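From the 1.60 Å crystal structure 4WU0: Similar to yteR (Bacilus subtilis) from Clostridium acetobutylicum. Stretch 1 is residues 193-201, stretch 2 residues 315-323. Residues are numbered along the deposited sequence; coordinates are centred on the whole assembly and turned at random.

Stretch 1 193-201: LSPHFWGRA
Stretch 2 315-323: KICYVAGLG

Two segments of one chain, at least 116 residues apart in sequence where they touch, bury 297 Å² in total. They run antiparallel in register, with CA-CA distances Arg 200 to Cys 317 8.4 Å, Trp 198 to Ala 320 9.0 Å and Ser 194 to Leu 322 8.1 Å. The side chains of stretch 1 bridge this spacing, to backbone as well as side-chain atoms of stretch 2.

Ile 316 opens a short strand (phi/psi -105/128, chi1 m, chi2 t), its CG2 4.3 Å from Arg 200 NH2. Cys 317 (-68/120, chi1 t) is the polar anchor. Arg 200, in the first turn of a helix (-65/-34), extends with chi1 and chi2 t, then bends at chi3 p, with chi4 at -119°. Arg 200 NH2 donates a hydrogen bond to Cys 317 O at 2.7 Å, and Arg 200 NH1 a weak one to the same O at 3.1 Å, so a buried charge is met by a backbone carbonyl near the guanidinium plane. Cys 317 SG sits 4.2 Å from Trp 198 CZ2.

Tyr 318 (-64/-43) and Val 319 (-163/144) point away, but Val 319 CA still lies 3.7 Å from Arg 200 NH1. Water 1 extends the polar link, its O accepting from Arg 200 NH1 at 3.0 Å and from Ala 320 N at 3.1 Å.

Ala 320 (-151/152) points toward stretch 1, its CB 3.5 Å from Trp 198 CZ2 and 3.8 Å from the centroid of the Trp 198 six-membered ring, a CH-pi contact over one face. A methyl suits this close approach. Trp 198, the N-cap residue (-92/130), presents that face with chi1 t and chi2 37°.

Gly 321 is nearly fully extended (-170/-175). Leu 322 (-122/150, chi1 m, chi2 t) then packs CD1 3.7 Å from CB of Ser 194 (-73/169, chi1 p), whose OG is hydrogen-bonded elsewhere. Gly 323 takes positive phi (59/-139), which favours glycine.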

ATOM      1  N   LEU A 193      -7.127 -18.583  -7.902  1.00 16.64           N
ATOM      2  CA  LEU A 193      -7.040 -17.669  -6.767  1.00 15.86           C
ATOM      3  C   LEU A 193      -6.504 -18.315  -5.499  1.00 15.77           C
ATOM      4  O   LEU A 193      -6.653 -19.514  -5.273  1.00 16.35           O
ATOM      5  CB  LEU A 193      -8.399 -17.047  -6.483  1.00 15.86           C
ATOM      6  CG  LEU A 193      -8.863 -16.189  -7.663  1.00 15.93           C
ATOM      7  CD1 LEU A 193     -10.353 -15.929  -7.606  1.00 18.15           C
ATOM      8  CD2 LEU A 193      -8.054 -14.882  -7.720  1.00 15.17           C
ATOM      9  N   SER A 194      -5.889 -17.478  -4.667  1.00 15.11           N
ATOM     10  CA  SER A 194      -5.427 -17.918  -3.357  1.00 15.05           C
ATOM     11  C   SER A 194      -6.643 -18.101  -2.436  1.00 15.78           C
ATOM     12  O   SER A 194      -7.746 -17.703  -2.785  1.00 15.35           O
ATOM     13  CB  SER A 194      -4.425 -16.913  -2.787  1.00 14.42           C
ATOM     14  OG  SER A 194      -5.020 -15.639  -2.601  1.00 14.92           O
ATOM     15  N   PRO A 195      -6.455 -18.723  -1.253  1.00 15.42           N
ATOM     16  CA  PRO A 195      -7.638 -19.135  -0.489  1.00 15.83           C
ATOM     17  C   PRO A 195      -8.377 -18.054   0.304  1.00 15.54           C
ATOM     18  O   PRO A 195      -9.566 -18.254   0.615  1.00 15.98           O
ATOM     19  CB  PRO A 195      -7.064 -20.175   0.495  1.00 16.20           C
ATOM     20  CG  PRO A 195      -5.835 -20.663  -0.171  1.00 16.23           C
ATOM     21  CD  PRO A 195      -5.256 -19.467  -0.819  1.00 15.57           C
ATOM     22  N   HIS A 196      -7.692 -16.972   0.660  1.00 14.97           N
ATOM     23  CA  HIS A 196      -8.232 -16.024   1.626  1.00 15.03           C
ATOM     24  C   HIS A 196      -8.121 -14.559   1.276  1.00 14.26           C
ATOM     25  O   HIS A 196      -7.268 -14.125   0.492  1.00 14.50           O
ATOM     26  CB  HIS A 196      -7.576 -16.240   3.001  1.00 15.41           C
ATOM     27  CG  HIS A 196      -8.041 -17.483   3.677  1.00 17.71           C
ATOM     28  ND1 HIS A 196      -9.323 -17.620   4.157  1.00 16.52           N
ATOM     29  CD2 HIS A 196      -7.424 -18.674   3.901  1.00 15.88           C
ATOM     30  CE1 HIS A 196      -9.473 -18.828   4.670  1.00 18.95           C
ATOM     31  NE2 HIS A 196      -8.334 -19.486   4.522  1.00 18.58           N
ATOM     32  N   PHE A 197      -8.999 -13.806   1.926  1.00 14.37           N
ATOM     33  CA  PHE A 197      -8.978 -12.349   1.890  1.00 14.00           C
ATOM     34  C   PHE A 197      -8.096 -11.856   3.028  1.00 13.80           C
ATOM     35  O   PHE A 197      -8.465 -11.916   4.200  1.00 15.28           O
ATOM     36  CB  PHE A 197     -10.390 -11.780   2.030  1.00 14.38           C
ATOM     37  CG  PHE A 197     -11.391 -12.397   1.097  1.00 14.80           C
ATOM     38  CD1 PHE A 197     -11.241 -12.292  -0.284  1.00 14.63           C
ATOM     39  CD2 PHE A 197     -12.492 -13.058   1.605  1.00 15.49           C
ATOM     40  CE1 PHE A 197     -12.184 -12.868  -1.116  1.00 15.17           C
ATOM     41  CE2 PHE A 197     -13.431 -13.644   0.791  1.00 16.02           C
ATOM     42  CZ  PHE A 197     -13.279 -13.551  -0.577  1.00 15.87           C
ATOM     43  N   TRP A 198      -6.914 -11.391   2.660  1.00 14.68           N
ATOM     44  CA  TRP A 198      -5.935 -10.873   3.611  1.00 13.22           C
ATOM     45  C   TRP A 198      -6.120  -9.377   3.760  1.00 13.35           C
ATOM     46  O   TRP A 198      -6.207  -8.653   2.769  1.00 13.63           O
ATOM     47  CB  TRP A 198      -4.525 -11.187   3.108  1.00 12.96           C
ATOM     48  CG  TRP A 198      -3.433 -10.747   4.023  1.00 12.96           C
ATOM     49  CD1 TRP A 198      -3.437 -10.762   5.381  1.00 13.34           C
ATOM     50  CD2 TRP A 198      -2.165 -10.200   3.632  1.00 12.70           C
ATOM     51  NE1 TRP A 198      -2.241 -10.271   5.860  1.00 13.60           N
ATOM     52  CE2 TRP A 198      -1.450  -9.921   4.801  1.00 12.94           C
ATOM     53  CE3 TRP A 198      -1.573  -9.921   2.398  1.00 12.39           C
ATOM     54  CZ2 TRP A 198      -0.165  -9.372   4.776  1.00 12.88           C
ATOM     55  CZ3 TRP A 198      -0.312  -9.386   2.381  1.00 12.40           C
ATOM     56  CH2 TRP A 198       0.382  -9.121   3.563  1.00 13.53           C
ATOM     57  N   GLY A 199      -6.201  -8.921   5.004  1.00 13.31           N
ATOM     58  CA  GLY A 199      -6.439  -7.521   5.298  1.00 13.59           C
ATOM     59  C   GLY A 199      -5.505  -6.563   4.585  1.00 13.58           C
ATOM     60  O   GLY A 199      -5.942  -5.614   3.921  1.00 13.13           O
ATOM     61  N   ARG A 200      -4.205  -6.783   4.732  1.00 11.85           N
ATOM     62  CA  ARG A 200      -3.265  -5.838   4.143  1.00 11.42           C
ATOM     63  C   ARG A 200      -3.341  -5.831   2.608  1.00 11.25           C
ATOM     64  O   ARG A 200      -3.187  -4.780   1.995  1.00 11.82           O
ATOM     65  CB  ARG A 200      -1.831  -6.088   4.620  1.00 11.73           C
ATOM     66  CG  ARG A 200      -0.837  -5.189   3.891  1.00 12.25           C
ATOM     67  CD  ARG A 200       0.461  -4.886   4.626  1.00 12.56           C
ATOM     68  NE  ARG A 200       1.380  -6.019   4.727  1.00 12.63           N
ATOM     69  CZ  ARG A 200       1.805  -6.560   5.862  1.00 13.89           C
ATOM     70  NH1 ARG A 200       2.683  -7.545   5.819  1.00 13.69           N
ATOM     71  NH2 ARG A 200       1.410  -6.100   7.042  1.00 14.44           N
ATOM     72  N   ALA A 201      -3.615  -6.971   2.008  1.00 12.14           N
ATOM     73  CA  ALA A 201      -3.744  -7.028   0.550  1.00 12.36           C
ATOM     74  C   ALA A 201      -4.906  -6.179   0.063  1.00 12.01           C
ATOM     75  O   ALA A 201      -4.767  -5.403  -0.907  1.00 12.02           O
ATOM     76  CB  ALA A 201      -3.882  -8.430   0.094  1.00 14.40           C
ATOM     77  N   LYS A 315       0.443  -4.679  16.722  1.00 12.37           N
ATOM     78  CA  LYS A 315      -0.414  -5.656  16.047  1.00 12.56           C
ATOM     79  C   LYS A 315      -0.327  -5.587  14.535  1.00 11.88           C
ATOM     80  O   LYS A 315      -1.343  -5.685  13.825  1.00 12.21           O
ATOM     81  CB  LYS A 315      -1.868  -5.541  16.504  1.00 13.65           C
ATOM     82  CG  LYS A 315      -2.068  -5.390  18.021  1.00 14.68           C
ATOM     83  CD  LYS A 315      -1.443  -6.548  18.811  1.00 15.18           C
ATOM     84  CE  LYS A 315      -1.703  -6.359  20.303  1.00 16.59           C
ATOM     85  NZ  LYS A 315      -1.158  -7.477  21.120  1.00 17.62           N
ATOM     86  N   ILE A 316       0.903  -5.513  14.048  1.00 11.24           N
ATOM     87  CA  ILE A 316       1.145  -5.434  12.613  1.00 10.87           C
ATOM     88  C   ILE A 316       1.653  -6.781  12.101  1.00 10.72           C
ATOM     89  O   ILE A 316       2.598  -7.335  12.623  1.00 12.35           O
ATOM     90  CB  ILE A 316       2.186  -4.352  12.301  1.00 11.09           C
ATOM     91  CG1 ILE A 316       1.763  -2.990  12.873  1.00 11.54           C
ATOM     92  CG2 ILE A 316       2.451  -4.299  10.817  1.00 13.26           C
ATOM     93  CD1 ILE A 316       2.930  -2.062  13.049  1.00 14.37           C
ATOM     94  N   CYS A 317       1.023  -7.302  11.060  1.00 12.65           N
ATOM     95  CA  CYS A 317       1.529  -8.535  10.454  1.00 11.78           C
ATOM     96  C   CYS A 317       2.862  -8.216   9.791  1.00 10.57           C
ATOM     97  O   CYS A 317       2.910  -7.387   8.898  1.00 13.75           O
ATOM     98  CB  CYS A 317       0.545  -9.056   9.407  1.00 11.22           C
ATOM     99  SG  CYS A 317       1.232 -10.501   8.526  1.00 14.72           S
ATOM    100  N   TYR A 318       3.941  -8.864  10.195  1.00 12.05           N
ATOM    101  CA  TYR A 318       5.254  -8.475   9.696  1.00 11.93           C
ATOM    102  C   TYR A 318       5.403  -8.693   8.172  1.00 13.62           C
ATOM    103  O   TYR A 318       5.982  -7.855   7.464  1.00 15.26           O
ATOM    104  CB  TYR A 318       6.364  -9.199  10.460  1.00 15.02           C
ATOM    105  CG  TYR A 318       7.751  -8.938   9.916  1.00 12.65           C
ATOM    106  CD1 TYR A 318       8.280  -7.647   9.870  1.00 14.51           C
ATOM    107  CD2 TYR A 318       8.522  -9.976   9.421  1.00 17.59           C
ATOM    108  CE1 TYR A 318       9.539  -7.419   9.354  1.00 18.32           C
ATOM    109  CE2 TYR A 318       9.780  -9.753   8.915  1.00 19.81           C
ATOM    110  CZ  TYR A 318      10.283  -8.474   8.882  1.00 19.60           C
ATOM    111  OH  TYR A 318      11.546  -8.256   8.366  1.00 24.69           O
ATOM    112  N   VAL A 319       4.924  -9.838   7.705  1.00 12.96           N
ATOM    113  CA  VAL A 319       5.103 -10.266   6.320  1.00 14.07           C
ATOM    114  C   VAL A 319       4.100 -11.369   6.021  1.00 12.06           C
ATOM    115  O   VAL A 319       3.771 -12.177   6.879  1.00 15.31           O
ATOM    116  CB  VAL A 319       6.549 -10.779   6.058  1.00 15.41           C
ATOM    117  CG1 VAL A 319       6.855 -12.029   6.893  1.00 18.16           C
ATOM    118  CG2 VAL A 319       6.779 -11.056   4.570  1.00 19.33           C
ATOM    119  N   ALA A 320       3.591 -11.379   4.805  1.00 13.66           N
ATOM    120  CA  ALA A 320       2.855 -12.524   4.282  1.00 15.78           C
ATOM    121  C   ALA A 320       3.038 -12.543   2.775  1.00 15.40           C
ATOM    122  O   ALA A 320       3.259 -11.498   2.146  1.00 16.38           O
ATOM    123  CB  ALA A 320       1.395 -12.451   4.612  1.00 16.22           C
ATOM    124  N   GLY A 321       2.955 -13.741   2.213  1.00 15.70           N
ATOM    125  CA  GLY A 321       3.024 -13.935   0.784  1.00 13.71           C
ATOM    126  C   GLY A 321       2.648 -15.359   0.434  1.00 13.91           C
ATOM    127  O   GLY A 321       2.249 -16.130   1.302  1.00 16.90           O
ATOM    128  N   LEU A 322       2.762 -15.706  -0.849  1.00 14.65           N
ATOM    129  CA  LEU A 322       2.370 -17.007  -1.338  1.00 15.13           C
ATOM    130  C   LEU A 322       3.562 -17.684  -2.013  1.00 15.96           C
ATOM    131  O   LEU A 322       4.433 -17.021  -2.583  1.00 16.52           O
ATOM    132  CB  LEU A 322       1.185 -16.863  -2.304  1.00 17.25           C
ATOM    133  CG  LEU A 322      -0.021 -16.359  -1.499  1.00 29.77           C
ATOM    134  CD1 LEU A 322      -1.023 -15.640  -2.335  1.00 36.73           C
ATOM    135  CD2 LEU A 322      -0.672 -17.528  -0.779  1.00 24.86           C
ATOM    136  N   GLY A 323       3.579 -19.004  -1.955  1.00 16.33           N
ATOM    137  CA  GLY A 323       4.623 -19.782  -2.600  1.00 17.42           C
ATOM    138  C   GLY A 323       5.994 -19.412  -2.079  1.00 17.76           C
ATOM    139  O   GLY A 323       6.170 -19.197  -0.885  1.00 17.18           O
TER
HETATM  140  O   HOH W   1       4.198  -8.644   3.473  1.00 13.86           O